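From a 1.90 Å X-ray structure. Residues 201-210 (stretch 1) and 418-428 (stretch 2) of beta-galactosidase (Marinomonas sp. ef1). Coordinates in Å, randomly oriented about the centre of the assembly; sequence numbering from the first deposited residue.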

# COMPACT_ATOMS: atom_id res chain seq x y z
N THR A 201 26.26 -15.05 -30.04
CA THR A 201 25.37 -13.98 -29.58
C THR A 201 24.46 -13.57 -30.75
O THR A 201 24.30 -14.35 -31.69
CB THR A 201 26.19 -12.80 -28.99
OG1 THR A 201 25.30 -11.84 -28.41
CG2 THR A 201 27.06 -12.12 -30.03
N GLU A 202 23.88 -12.38 -30.68
CA GLU A 202 22.89 -11.91 -31.68
C GLU A 202 23.34 -12.07 -33.15
O GLU A 202 24.38 -11.53 -33.54
CB GLU A 202 22.52 -10.45 -31.44
CG GLU A 202 21.32 -9.98 -32.25
CD GLU A 202 20.99 -8.51 -32.08
OE1 GLU A 202 21.81 -7.74 -31.52
OE2 GLU A 202 19.89 -8.12 -32.55
N ALA A 203 22.52 -12.78 -33.94
CA ALA A 203 22.74 -12.92 -35.38
C ALA A 203 22.34 -11.62 -36.10
O ALA A 203 21.63 -10.79 -35.54
CB ALA A 203 21.95 -14.10 -35.94
N ASN A 204 22.81 -11.46 -37.33
CA ASN A 204 22.51 -10.26 -38.12
C ASN A 204 20.99 -10.17 -38.27
O ASN A 204 20.36 -11.16 -38.64
CB ASN A 204 23.18 -10.37 -39.50
CG ASN A 204 23.10 -9.08 -40.32
OD1 ASN A 204 22.27 -8.20 -40.06
ND2 ASN A 204 23.96 -8.98 -41.33
N PRO A 205 20.39 -9.00 -37.95
CA PRO A 205 18.94 -8.90 -38.17
C PRO A 205 18.48 -9.16 -39.62
O PRO A 205 17.36 -9.62 -39.82
CB PRO A 205 18.60 -7.47 -37.72
CG PRO A 205 19.91 -6.74 -37.70
CD PRO A 205 20.91 -7.78 -37.30
N SER A 206 19.34 -8.86 -40.61
CA SER A 206 19.06 -9.16 -42.02
C SER A 206 18.95 -10.66 -42.27
O SER A 206 18.09 -11.12 -43.02
CB SER A 206 20.15 -8.59 -42.94
OG SER A 206 20.32 -7.20 -42.74
N HIS A 207 19.86 -11.40 -41.64
CA HIS A 207 19.90 -12.86 -41.66
C HIS A 207 18.62 -13.44 -41.05
O HIS A 207 17.98 -14.32 -41.64
CB HIS A 207 21.15 -13.29 -40.88
CG HIS A 207 21.42 -14.77 -40.85
ND1 HIS A 207 22.44 -15.31 -40.10
CD2 HIS A 207 20.80 -15.81 -41.46
CE1 HIS A 207 22.45 -16.62 -40.26
NE2 HIS A 207 21.47 -16.95 -41.08
N ARG A 208 18.23 -12.92 -39.89
CA ARG A 208 17.04 -13.42 -39.20
C ARG A 208 15.76 -13.07 -39.95
O ARG A 208 14.83 -13.89 -39.97
CB ARG A 208 16.99 -12.89 -37.77
CG ARG A 208 18.11 -13.41 -36.88
CD ARG A 208 18.14 -12.70 -35.53
NE ARG A 208 16.93 -12.96 -34.76
CZ ARG A 208 16.48 -12.22 -33.74
NH1 ARG A 208 15.35 -12.58 -33.14
NH2 ARG A 208 17.11 -11.12 -33.34
N LEU A 209 15.70 -11.88 -40.54
CA LEU A 209 14.51 -11.46 -41.29
C LEU A 209 14.30 -12.27 -42.58
O LEU A 209 13.18 -12.75 -42.85
CB LEU A 209 14.55 -9.95 -41.59
CG LEU A 209 13.33 -9.37 -42.28
CD1 LEU A 209 12.04 -9.67 -41.52
CD2 LEU A 209 13.48 -7.86 -42.45
N ASP A 210 15.36 -12.42 -43.37
CA ASP A 210 15.32 -13.29 -44.56
C ASP A 210 14.99 -14.75 -44.20
O ASP A 210 14.25 -15.42 -44.93
CB ASP A 210 16.63 -13.22 -45.36
CG ASP A 210 16.68 -12.06 -46.34
OD1 ASP A 210 15.66 -11.37 -46.57
OD2 ASP A 210 17.77 -11.85 -46.92
N TYR A 418 2.77 -8.29 -41.79
CA TYR A 418 3.56 -9.37 -41.17
C TYR A 418 5.08 -9.13 -41.29
O TYR A 418 5.82 -9.41 -40.35
CB TYR A 418 3.17 -10.74 -41.73
CG TYR A 418 1.81 -11.18 -41.24
CD1 TYR A 418 1.66 -11.84 -40.02
CD2 TYR A 418 0.66 -10.92 -41.99
CE1 TYR A 418 0.40 -12.23 -39.57
CE2 TYR A 418 -0.60 -11.30 -41.54
CZ TYR A 418 -0.72 -11.96 -40.33
OH TYR A 418 -1.96 -12.33 -39.88
N ASP A 419 5.52 -8.58 -42.41
CA ASP A 419 6.93 -8.29 -42.59
C ASP A 419 7.43 -7.26 -41.57
O ASP A 419 8.52 -7.42 -41.02
CB ASP A 419 7.25 -7.85 -44.02
CG ASP A 419 8.70 -8.03 -44.37
OD1 ASP A 419 9.09 -9.20 -44.62
OD2 ASP A 419 9.45 -7.03 -44.38
N ALA A 420 6.63 -6.22 -41.32
CA ALA A 420 6.92 -5.24 -40.27
C ALA A 420 6.96 -5.90 -38.89
O ALA A 420 7.86 -5.63 -38.09
CB ALA A 420 5.90 -4.10 -40.28
N CYS A 421 5.99 -6.77 -38.62
CA CYS A 421 5.95 -7.53 -37.37
C CYS A 421 7.26 -8.29 -37.11
O CYS A 421 7.83 -8.21 -36.02
CB CYS A 421 4.78 -8.51 -37.37
SG CYS A 421 4.46 -9.24 -35.76
N TRP A 422 7.75 -9.00 -38.13
CA TRP A 422 9.01 -9.75 -38.04
C TRP A 422 10.20 -8.82 -37.79
O TRP A 422 11.01 -9.07 -36.88
CB TRP A 422 9.26 -10.57 -39.31
CG TRP A 422 8.14 -11.50 -39.69
CD1 TRP A 422 7.24 -12.08 -38.85
CD2 TRP A 422 7.82 -11.97 -41.01
NE1 TRP A 422 6.36 -12.87 -39.56
CE2 TRP A 422 6.70 -12.82 -40.88
CE3 TRP A 422 8.36 -11.75 -42.28
CZ2 TRP A 422 6.12 -13.47 -41.98
CZ3 TRP A 422 7.78 -12.39 -43.38
CH2 TRP A 422 6.67 -13.24 -43.22
N SER A 423 10.29 -7.74 -38.56
CA SER A 423 11.34 -6.75 -38.39
C SER A 423 11.39 -6.21 -36.95
O SER A 423 12.43 -6.27 -36.29
CB SER A 423 11.16 -5.59 -39.39
OG SER A 423 12.06 -4.53 -39.09
N LEU A 424 10.25 -5.73 -36.47
CA LEU A 424 10.16 -5.13 -35.14
C LEU A 424 10.34 -6.15 -33.99
O LEU A 424 10.84 -5.79 -32.93
CB LEU A 424 8.83 -4.37 -35.01
CG LEU A 424 8.70 -3.19 -35.99
CD1 LEU A 424 7.25 -2.83 -36.22
CD2 LEU A 424 9.44 -1.98 -35.48
N ASP A 425 9.92 -7.39 -34.18
CA ASP A 425 10.17 -8.45 -33.19
C ASP A 425 11.65 -8.86 -33.13
O ASP A 425 12.14 -9.29 -32.09
CB ASP A 425 9.34 -9.71 -33.50
CG ASP A 425 7.87 -9.57 -33.14
OD1 ASP A 425 7.46 -8.59 -32.47
OD2 ASP A 425 7.12 -10.50 -33.53
N ILE A 426 12.34 -8.75 -34.27
CA ILE A 426 13.76 -9.14 -34.36
C ILE A 426 14.63 -8.19 -33.53
O ILE A 426 15.52 -8.65 -32.80
CB ILE A 426 14.21 -9.29 -35.85
CG1 ILE A 426 13.75 -10.66 -36.38
CG2 ILE A 426 15.72 -9.16 -36.01
CD1 ILE A 426 13.76 -10.79 -37.90
N GLN A 427 14.37 -6.88 -33.63
CA GLN A 427 15.01 -5.88 -32.75
C GLN A 427 13.95 -4.91 -32.22
O GLN A 427 13.69 -3.86 -32.84
CB GLN A 427 16.13 -5.12 -33.46
CG GLN A 427 17.35 -5.96 -33.78
CD GLN A 427 18.59 -5.13 -34.11
OE1 GLN A 427 18.48 -3.98 -34.57
NE2 GLN A 427 19.77 -5.71 -33.88
N PRO A 428 13.30 -5.27 -31.10
CA PRO A 428 12.31 -4.36 -30.52
C PRO A 428 12.94 -3.09 -29.96
O PRO A 428 12.26 -2.06 -29.92
CB PRO A 428 11.66 -5.20 -29.41
CG PRO A 428 12.69 -6.19 -29.03
CD PRO A 428 13.44 -6.51 -30.31
O HOH W 1 17.74 -8.80 -30.98
O HOH W 2 14.18 -10.95 -31.09

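Two stretches of one chain, more than 200 residues apart in sequence, bury 432 Å² between them, both sides summed. Helix 205-210 and helix 418-426 run in roughly opposed directions, with 142° between their N-to-C directions and axes 9.8 Å apart at closest approach. The start of the first helix therefore lies beside the end of the second: Pro 205 CA is 6.4 Å from Ile 426 CA, and one turn further on Leu 209 CA is 6.4 Å from Ser 423 CA. Asn 204 caps the first helix, its OD1 accepting from Ser 206 N at 3.1 Å, while Gln 427 is the first residue past the second helix to leave helical phi/psi.

Apolar packing centres on Leu 209 and Ile 426. Leu 209 is a knob in a hole formed by Asp 419, Trp 422, Ser 423 and Ile 426; its CA-to-CB bond points sideways, but the t, p rotamer brings the end of the side chain nearer to the second helix. Leu 209 CD1 reaches Trp 422 CB at 3.7 Å and also lies at the edge of the indole, near the ring plane. Ile 426, whose CA-to-CB bond points toward the first helix, lies against Pro 205 and Leu 209, one turn apart: its CG2 lies 3.8 Å from Pro 205 CB, and its CD1 lies 3.9 Å from Leu 209 CB.

Polar contacts gather where the second helix ends. Gln 427 NE2 donates to Glu 202 OE2 at 2.8 Å with a nearly straight N-H...O angle of 169°. Glu 202 reaches this site through an extended side chain, with chi1 and chi2 both t. Near the C-terminal end of a helix, carbonyls lack the next turn's NH groups as partners, and Arg 208 uses one such carbonyl: its NH2 donates to Ile 426 O at 3.0 Å, a weak bond because the angle is only 124°. The same guanidinium lays one face over Ile 426 CG2, 3.6 Å from Arg 208 NH2, so the arginine combines polar and apolar contact with a single residue.

Two waters extend this network. Water 1 O donates to Glu 202 OE2 at 2.7 Å and to Ile 426 O at 2.9 Å, linking the carboxylate to the helix-end carbonyl. Water 2 O accepts from Arg 208 NH1 at 2.9 Å and donates to Asp 425 O at 2.8 Å, joining the arginine to the preceding carbonyl.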